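Local coordinates for protein thioredoxin reductase (Streptococcus pyogenes, PDB 5UWY) that probably catalyses the NADPH-dependent reduction of thioredoxin, passing electrons through a bound FAD and a redox-active pair of cysteines, at residues Y5-I10 against A103-I108; D145-G150 against T170-R175. All coordinates share one frame; numbering follows the deposited sequence.

Contact 1: residues Y5-I10 against A103-I108; sequences YDTLII and AKTVII
Leu-8 meets Ala-103 in the Rossmann-type sheet that binds FAD, where strands 5-10 and 105-108 lie side by side and parallel; Ala-103 comes just before the corner leading into 105-108. Its methyl is the bump here: CD1 of Leu-8 closes on CB of Ala-103 at 3.4 Å, while CB of Tyr-5 borders it at 4.1 Å. With CG anti to its own carbonyl carbon (chi1 -74°), Leu-8 also lays CD2 over one face of the Tyr-5 ring, toward the rim. Farther along the same face, CG1 of Ile-10 meets CG1 of Val-106 more loosely, and the side chain of Ile-10 reaches the FAD. On the other face, CD1 of Ile-107 rests at the notch between Thr-7 and Ile-9, 3.6 Å from CG2 of Thr-7 and 4.1 Å from CG1 of Ile-9. Val-299 of helix 285-304 and Ala-19 of helix 14-25 both touch Ile-107 there. Main-chain bonds from Leu-8 N to Thr-105 O and from Ile-107 N to Leu-8 O keep these side chains in step. Beside the corners at Asp-6 and Lys-104, the hydroxyl of Thr-105, placed by chi1 (66°) between its own backbone N and carbonyl carbon, gives its hydrogen to a lone pair of Asp-6 O, OG1 to O 2.7 Å.

Contact 2: residues D145-G150 against T170-R175; sequences DLLVVG and TVVHRR
Four main-chain hydrogen bonds join Leu-146, Val-148 and Gly-150 to Thr-170 and Val-172, the parallel pairing of a beta-alpha-beta crossover in a second Rossmann-type sheet. Thr-170 N reaches Leu-146 O at 3.1 Å, and Thr-170 O in turn accepts from Val-148 N at 2.9 Å. The next step repeats the pattern: Val-172 N donates to Val-148 O, and Gly-150 N to Val-172 O at 3.2 Å, tilted 21° out of that carbonyl's plane. Thr-170 and Val-172 thus each spend both N and O on the partner strand, as does Val-148. Two acceptors receive a CA-H besides: Leu-147 CA lies against Thr-170 O, and Val-171 CA against Val-148 O. The alternate residues of the first strand turn the other way: Leu-147 hydrogen-bonds through its backbone to Gly-232 and Phe-234, and Val-149 to Phe-234. Gly-150, with a positive phi, begins a glycine-rich turn of GxGxxA type, consistent with a nucleotide-binding loop. Val-172 points CG2 at the backbone of Val-149 and at CG2 of that valine, 3.6 Å away, while its CG1 meets CD1 of Leu-147. That leucine, CG anti to its backbone N (chi1 -179°), brings the same CD1 to 3.4 Å from OG1 of Thr-170. Val-148 and Val-171 lie side by side on the other face, pointing the same way. This face is covered by the crossover helix 153-162, with Ala-155, Glu-158 and Leu-162 on Val-148 and Ala-159 on Val-171; Val-202 of strand 200-207 touches Leu-147 and Val-149, and strand 145-149 lies between strands 168-172 and 232-235.

Contacts 1 and 2 belong to two separate parallel sheets, the first in the FAD-binding part and the second in the part that, by family, probably binds NADPH. Strands 5-10 and 145-149 hold equivalent places, each leading into a glycine-rich turn, but contact 1 joins the first to 105-108 on one side, whereas contact 2 joins the second to 168-172, the next strand of its beta-alpha-beta unit, on the other. Their centres are 43 Å apart, on opposite sides of the chain's centre, and their nearest atoms about 28 Å. The side chain of Ile-10 is about 4 Å from a bound FAD, that of Leu-146 about 13 Å from a bound FAD. The disulfide Cys-133–Cys-136 falls between the contacts in sequence.

Contact 1: residues Y5-I10 against A103-I108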
ATOM      1  N   TYR A   5       5.850 -25.965   1.621  1.00 37.67           N
ATOM      2  CA  TYR A   5       6.338 -24.597   1.613  1.00 35.38           C
ATOM      3  C   TYR A   5       5.932 -23.863   2.884  1.00 39.67           C
ATOM      4  O   TYR A   5       4.923 -24.182   3.521  1.00 42.31           O
ATOM      5  CB  TYR A   5       5.811 -23.836   0.397  1.00 33.74           C
ATOM      6  CG  TYR A   5       6.326 -24.358  -0.922  1.00 36.50           C
ATOM      7  CD1 TYR A   5       7.485 -23.850  -1.491  1.00 37.50           C
ATOM      8  CD2 TYR A   5       5.647 -25.363  -1.600  1.00 38.37           C
ATOM      9  CE1 TYR A   5       7.959 -24.325  -2.699  1.00 48.36           C
ATOM     10  CE2 TYR A   5       6.112 -25.846  -2.808  1.00 41.18           C
ATOM     11  CZ  TYR A   5       7.267 -25.323  -3.352  1.00 50.21           C
ATOM     12  OH  TYR A   5       7.740 -25.795  -4.554  1.00 48.75           O
ATOM     13  N   ASP A   6       6.737 -22.863   3.250  1.00 29.86           N
ATOM     14  CA  ASP A   6       6.284 -21.909   4.254  1.00 39.38           C
ATOM     15  C   ASP A   6       5.079 -21.135   3.742  1.00 35.14           C
ATOM     16  O   ASP A   6       4.104 -20.928   4.474  1.00 25.20           O
ATOM     17  CB  ASP A   6       7.415 -20.952   4.626  1.00 48.30           C
ATOM     18  CG  ASP A   6       8.484 -21.612   5.472  1.00 54.92           C
ATOM     19  OD1 ASP A   6       8.139 -22.497   6.281  1.00 57.38           O
ATOM     20  OD2 ASP A   6       9.671 -21.242   5.329  1.00 51.23           O
ATOM     21  N   THR A   7       5.118 -20.716   2.477  1.00 27.55           N
ATOM     22  CA  THR A   7       4.029 -19.943   1.898  1.00 30.77           C
ATOM     23  C   THR A   7       3.873 -20.262   0.423  1.00 36.01           C
ATOM     24  O   THR A   7       4.853 -20.249  -0.338  1.00 51.86           O
ATOM     25  CB  THR A   7       4.266 -18.441   2.058  1.00 35.96           C
ATOM     26  OG1 THR A   7       4.724 -18.165   3.384  1.00 55.45           O
ATOM     27  CG2 THR A   7       2.981 -17.680   1.798  1.00 31.07           C
ATOM     28  N   LEU A   8       2.636 -20.515   0.014  1.00 35.76           N
ATOM     29  CA  LEU A   8       2.301 -20.508  -1.400  1.00 45.58           C
ATOM     30  C   LEU A   8       1.358 -19.342  -1.664  1.00 45.28           C
ATOM     31  O   LEU A   8       0.412 -19.112  -0.899  1.00 34.17           O
ATOM     32  CB  LEU A   8       1.668 -21.825  -1.852  1.00 42.35           C
ATOM     33  CG  LEU A   8       2.642 -23.003  -1.966  1.00 51.64           C
ATOM     34  CD1 LEU A   8       1.936 -24.354  -1.760  1.00 50.04           C
ATOM     35  CD2 LEU A   8       3.444 -22.961  -3.252  1.00 65.20           C
ATOM     36  N   ILE A   9       1.631 -18.599  -2.732  1.00 29.84           N
ATOM     37  CA  ILE A   9       0.846 -17.433  -3.114  1.00 31.05           C
ATOM     38  C   ILE A   9       0.166 -17.734  -4.441  1.00 30.66           C
ATOM     39  O   ILE A   9       0.835 -17.997  -5.451  1.00 36.21           O
ATOM     40  CB  ILE A   9       1.720 -16.175  -3.208  1.00 36.67           C
ATOM     41  CG1 ILE A   9       2.319 -15.856  -1.840  1.00 31.15           C
ATOM     42  CG2 ILE A   9       0.906 -15.000  -3.725  1.00 42.64           C
ATOM     43  CD1 ILE A   9       3.625 -15.132  -1.912  1.00 27.27           C
ATOM     44  N   ILE A  10      -1.164 -17.702  -4.434  1.00 30.29           N
ATOM     45  CA  ILE A  10      -1.962 -17.953  -5.627  1.00 43.45           C
ATOM     46  C   ILE A  10      -2.133 -16.615  -6.338  1.00 42.31           C
ATOM     47  O   ILE A  10      -2.920 -15.769  -5.916  1.00 33.17           O
ATOM     48  CB  ILE A  10      -3.310 -18.588  -5.283  1.00 31.97           C
ATOM     49  CG1 ILE A  10      -3.154 -19.626  -4.171  1.00 31.64           C
ATOM     50  CG2 ILE A  10      -3.926 -19.215  -6.515  1.00 34.28           C
ATOM     51  CD1 ILE A  10      -2.311 -20.815  -4.553  1.00 33.54           C
ATOM     52  N   ALA A 103       1.481 -26.483   1.858  1.00 33.47           N
ATOM     53  CA  ALA A 103       2.104 -25.320   2.471  1.00 31.31           C
ATOM     54  C   ALA A 103       1.502 -25.093   3.844  1.00 36.26           C
ATOM     55  O   ALA A 103       0.376 -25.508   4.133  1.00 40.27           O
ATOM     56  CB  ALA A 103       1.932 -24.057   1.623  1.00 30.62           C
ATOM     57  N   LYS A 104       2.276 -24.415   4.689  1.00 27.81           N
ATOM     58  CA  LYS A 104       1.775 -24.022   5.997  1.00 35.90           C
ATOM     59  C   LYS A 104       0.868 -22.801   5.905  1.00 38.99           C
ATOM     60  O   LYS A 104      -0.022 -22.632   6.748  1.00 34.98           O
ATOM     61  CB  LYS A 104       2.940 -23.746   6.951  1.00 25.72           C
ATOM     62  CG  LYS A 104       4.143 -24.652   6.738  1.00 30.01           C
ATOM     63  CD  LYS A 104       5.233 -24.377   7.760  1.00 50.29           C
ATOM     64  CE  LYS A 104       6.041 -25.632   8.057  1.00 54.17           C
ATOM     65  NZ  LYS A 104       6.304 -25.786   9.515  1.00 51.57           N
ATOM     66  N   THR A 105       1.075 -21.942   4.902  1.00 37.60           N
ATOM     67  CA  THR A 105       0.227 -20.778   4.679  1.00 32.62           C
ATOM     68  C   THR A 105      -0.078 -20.619   3.196  1.00 35.30           C
ATOM     69  O   THR A 105       0.777 -20.866   2.333  1.00 39.45           O
ATOM     70  CB  THR A 105       0.863 -19.476   5.201  1.00 28.74           C
ATOM     71  OG1 THR A 105       2.037 -19.167   4.436  1.00 33.62           O
ATOM     72  CG2 THR A 105       1.218 -19.581   6.678  1.00 33.35           C
ATOM     73  N   VAL A 106      -1.303 -20.183   2.921  1.00 34.02           N
ATOM     74  CA  VAL A 106      -1.763 -19.834   1.584  1.00 40.04           C
ATOM     75  C   VAL A 106      -2.123 -18.354   1.585  1.00 24.14           C
ATOM     76  O   VAL A 106      -2.857 -17.892   2.464  1.00 22.99           O
ATOM     77  CB  VAL A 106      -2.973 -20.690   1.162  1.00 31.70           C
ATOM     78  CG1 VAL A 106      -3.843 -19.949   0.157  1.00 40.01           C
ATOM     79  CG2 VAL A 106      -2.512 -22.022   0.604  1.00 34.14           C
ATOM     80  N   ILE A 107      -1.594 -17.611   0.617  1.00 26.89           N
ATOM     81  CA  ILE A 107      -1.987 -16.223   0.394  1.00 23.77           C
ATOM     82  C   ILE A 107      -2.700 -16.158  -0.948  1.00 25.46           C
ATOM     83  O   ILE A 107      -2.116 -16.487  -1.987  1.00 38.58           O
ATOM     84  CB  ILE A 107      -0.787 -15.266   0.432  1.00 23.35           C
ATOM     85  CG1 ILE A 107       0.076 -15.533   1.665  1.00 22.58           C
ATOM     86  CG2 ILE A 107      -1.266 -13.825   0.448  1.00 22.57           C
ATOM     87  CD1 ILE A 107       1.199 -14.536   1.841  1.00 22.29           C
ATOM     88  N   ILE A 108      -3.961 -15.744  -0.927  1.00 25.40           N
ATOM     89  CA  ILE A 108      -4.786 -15.694  -2.129  1.00 33.17           C
ATOM     90  C   ILE A 108      -4.658 -14.307  -2.746  1.00 40.54           C
ATOM     91  O   ILE A 108      -5.038 -13.304  -2.132  1.00 24.55           O
ATOM     92  CB  ILE A 108      -6.248 -16.031  -1.810  1.00 26.04           C
ATOM     93  CG1 ILE A 108      -6.297 -17.306  -0.967  1.00 26.17           C
ATOM     94  CG2 ILE A 108      -7.051 -16.192  -3.094  1.00 27.67           C
ATOM     95  CD1 ILE A 108      -7.596 -18.045  -1.042  1.00 32.30           C
TER

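Contact 2: residues D145-G150 against T170-R175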
ATOM      1  N   ASP A 145     -13.856  14.409 -25.163  1.00 53.45           N
ATOM      2  CA  ASP A 145     -15.206  13.885 -25.024  1.00 62.24           C
ATOM      3  C   ASP A 145     -15.151  12.395 -24.722  1.00 64.86           C
ATOM      4  O   ASP A 145     -14.409  11.635 -25.369  1.00 60.32           O
ATOM      5  CB  ASP A 145     -16.046  14.173 -26.268  1.00 79.23           C
ATOM      6  CG  ASP A 145     -16.082  15.653 -26.610  1.00 90.56           C
ATOM      7  OD1 ASP A 145     -17.189  16.235 -26.604  1.00 93.52           O
ATOM      8  OD2 ASP A 145     -15.012  16.236 -26.876  1.00 94.39           O
ATOM      9  N   LEU A 146     -15.937  11.995 -23.727  1.00 65.64           N
ATOM     10  CA  LEU A 146     -15.894  10.663 -23.158  1.00 49.37           C
ATOM     11  C   LEU A 146     -17.298  10.077 -23.148  1.00 49.86           C
ATOM     12  O   LEU A 146     -18.288  10.788 -22.948  1.00 50.61           O
ATOM     13  CB  LEU A 146     -15.324  10.692 -21.734  1.00 48.26           C
ATOM     14  CG  LEU A 146     -13.914  11.269 -21.570  1.00 47.79           C
ATOM     15  CD1 LEU A 146     -13.373  10.987 -20.182  1.00 46.82           C
ATOM     16  CD2 LEU A 146     -12.971  10.718 -22.621  1.00 49.25           C
ATOM     17  N   LEU A 147     -17.367   8.771 -23.374  1.00 54.17           N
ATOM     18  CA  LEU A 147     -18.610   8.014 -23.354  1.00 60.08           C
ATOM     19  C   LEU A 147     -18.562   7.042 -22.185  1.00 58.82           C
ATOM     20  O   LEU A 147     -17.574   6.325 -22.019  1.00 55.56           O
ATOM     21  CB  LEU A 147     -18.807   7.258 -24.673  1.00 52.53           C
ATOM     22  CG  LEU A 147     -20.085   6.434 -24.814  1.00 51.90           C
ATOM     23  CD1 LEU A 147     -21.267   7.356 -25.031  1.00 52.56           C
ATOM     24  CD2 LEU A 147     -19.964   5.430 -25.951  1.00 52.01           C
ATOM     25  N   VAL A 148     -19.613   7.024 -21.373  1.00 48.98           N
ATOM     26  CA  VAL A 148     -19.711   6.130 -20.224  1.00 48.09           C
ATOM     27  C   VAL A 148     -20.839   5.145 -20.488  1.00 48.63           C
ATOM     28  O   VAL A 148     -21.954   5.552 -20.834  1.00 49.69           O
ATOM     29  CB  VAL A 148     -19.949   6.911 -18.919  1.00 50.14           C
ATOM     30  CG1 VAL A 148     -20.663   6.041 -17.889  1.00 47.43           C
ATOM     31  CG2 VAL A 148     -18.631   7.424 -18.361  1.00 55.98           C
ATOM     32  N   VAL A 149     -20.559   3.855 -20.336  1.00 49.03           N
ATOM     33  CA  VAL A 149     -21.561   2.825 -20.599  1.00 48.53           C
ATOM     34  C   VAL A 149     -22.114   2.310 -19.276  1.00 53.92           C
ATOM     35  O   VAL A 149     -21.352   1.894 -18.393  1.00 61.23           O
ATOM     36  CB  VAL A 149     -20.981   1.676 -21.436  1.00 48.38           C
ATOM     37  CG1 VAL A 149     -22.085   0.712 -21.822  1.00 56.69           C
ATOM     38  CG2 VAL A 149     -20.279   2.220 -22.668  1.00 48.81           C
ATOM     39  N   GLY A 150     -23.433   2.332 -19.140  1.00 48.86           N
ATOM     40  CA  GLY A 150     -24.109   1.836 -17.957  1.00 48.60           C
ATOM     41  C   GLY A 150     -25.185   2.791 -17.474  1.00 49.37           C
ATOM     42  O   GLY A 150     -25.347   3.905 -17.968  1.00 50.79           O
ATOM     43  N   THR A 170     -21.016  11.950 -21.965  1.00 54.71           N
ATOM     44  CA  THR A 170     -22.329  11.424 -22.301  1.00 58.66           C
ATOM     45  C   THR A 170     -22.362   9.963 -21.888  1.00 56.52           C
ATOM     46  O   THR A 170     -21.388   9.235 -22.104  1.00 51.41           O
ATOM     47  CB  THR A 170     -22.605  11.544 -23.802  1.00 61.10           C
ATOM     48  OG1 THR A 170     -21.716  10.666 -24.505  1.00 73.30           O
ATOM     49  CG2 THR A 170     -22.358  12.962 -24.289  1.00 55.32           C
ATOM     50  N   VAL A 171     -23.457   9.521 -21.276  1.00 60.64           N
ATOM     51  CA  VAL A 171     -23.578   8.116 -20.900  1.00 57.03           C
ATOM     52  C   VAL A 171     -24.622   7.471 -21.799  1.00 56.05           C
ATOM     53  O   VAL A 171     -25.658   8.074 -22.100  1.00 54.56           O
ATOM     54  CB  VAL A 171     -23.927   7.914 -19.408  1.00 51.11           C
ATOM     55  CG1 VAL A 171     -23.105   8.820 -18.521  1.00 51.06           C
ATOM     56  CG2 VAL A 171     -25.451   7.902 -19.101  1.00 52.99           C
ATOM     57  N   VAL A 172     -24.334   6.277 -22.232  1.00 54.99           N
ATOM     58  CA  VAL A 172     -25.291   5.444 -22.941  1.00 53.51           C
ATOM     59  C   VAL A 172     -25.967   4.528 -21.940  1.00 60.91           C
ATOM     60  O   VAL A 172     -25.378   4.129 -20.931  1.00 59.22           O
ATOM     61  CB  VAL A 172     -24.592   4.629 -24.043  1.00 53.45           C
ATOM     62  CG1 VAL A 172     -24.410   5.477 -25.279  1.00 60.23           C
ATOM     63  CG2 VAL A 172     -23.266   4.121 -23.537  1.00 57.93           C
ATOM     64  N   HIS A 173     -27.222   4.197 -22.212  1.00 59.65           N
ATOM     65  CA  HIS A 173     -27.907   3.160 -21.461  1.00 66.07           C
ATOM     66  C   HIS A 173     -29.074   2.645 -22.290  1.00 77.22           C
ATOM     67  O   HIS A 173     -29.737   3.413 -22.988  1.00 87.10           O
ATOM     68  CB  HIS A 173     -28.394   3.660 -20.105  1.00 55.91           C
ATOM     69  CG  HIS A 173     -28.937   2.570 -19.243  1.00 63.35           C
ATOM     70  ND1 HIS A 173     -29.978   2.759 -18.362  1.00 59.31           N
ATOM     71  CD2 HIS A 173     -28.589   1.267 -19.145  1.00 65.50           C
ATOM     72  CE1 HIS A 173     -30.229   1.623 -17.738  1.00 61.56           C
ATOM     73  NE2 HIS A 173     -29.406   0.699 -18.200  1.00 68.26           N
ATOM     74  N   ARG A 174     -29.311   1.336 -22.216  1.00 74.69           N
ATOM     75  CA  ARG A 174     -30.317   0.646 -23.021  1.00 77.84           C
ATOM     76  C   ARG A 174     -31.747   0.848 -22.515  1.00 80.58           C
ATOM     77  O   ARG A 174     -32.634   0.065 -22.880  1.00 95.16           O
ATOM     78  CB  ARG A 174     -29.999  -0.853 -23.089  1.00 75.22           C
ATOM     79  CG  ARG A 174     -29.573  -1.454 -21.754  1.00 71.41           C
ATOM     80  CD  ARG A 174     -29.681  -2.969 -21.779  1.00 80.71           C
ATOM     81  NE  ARG A 174     -28.428  -3.595 -22.190  1.00 87.43           N
ATOM     82  CZ  ARG A 174     -28.294  -4.336 -23.283  1.00 91.34           C
ATOM     83  NH1 ARG A 174     -27.119  -4.873 -23.586  1.00 99.05           N
ATOM     84  NH2 ARG A 174     -29.336  -4.529 -24.079  1.00 80.83           N
ATOM     85  N   ARG A 175     -31.998   1.861 -21.688  1.00 69.32           N
ATOM     86  CA  ARG A 175     -33.329   2.100 -21.152  1.00 70.89           C
ATOM     87  C   ARG A 175     -33.588   3.599 -21.075  1.00 76.96           C
ATOM     88  O   ARG A 175     -32.695   4.419 -21.294  1.00 68.62           O
ATOM     89  CB  ARG A 175     -33.496   1.448 -19.776  1.00 57.99           C
ATOM     90  CG  ARG A 175     -33.563  -0.064 -19.831  1.00 57.72           C
ATOM     91  CD  ARG A 175     -34.983  -0.534 -20.031  1.00 59.31           C
ATOM     92  NE  ARG A 175     -35.506  -1.113 -18.804  1.00 58.96           N
ATOM     93  CZ  ARG A 175     -36.515  -0.601 -18.111  1.00 61.58           C
ATOM     94  NH1 ARG A 175     -36.915  -1.197 -17.001  1.00 59.44           N
ATOM     95  NH2 ARG A 175     -37.124   0.502 -18.527  1.00 63.92           N
TER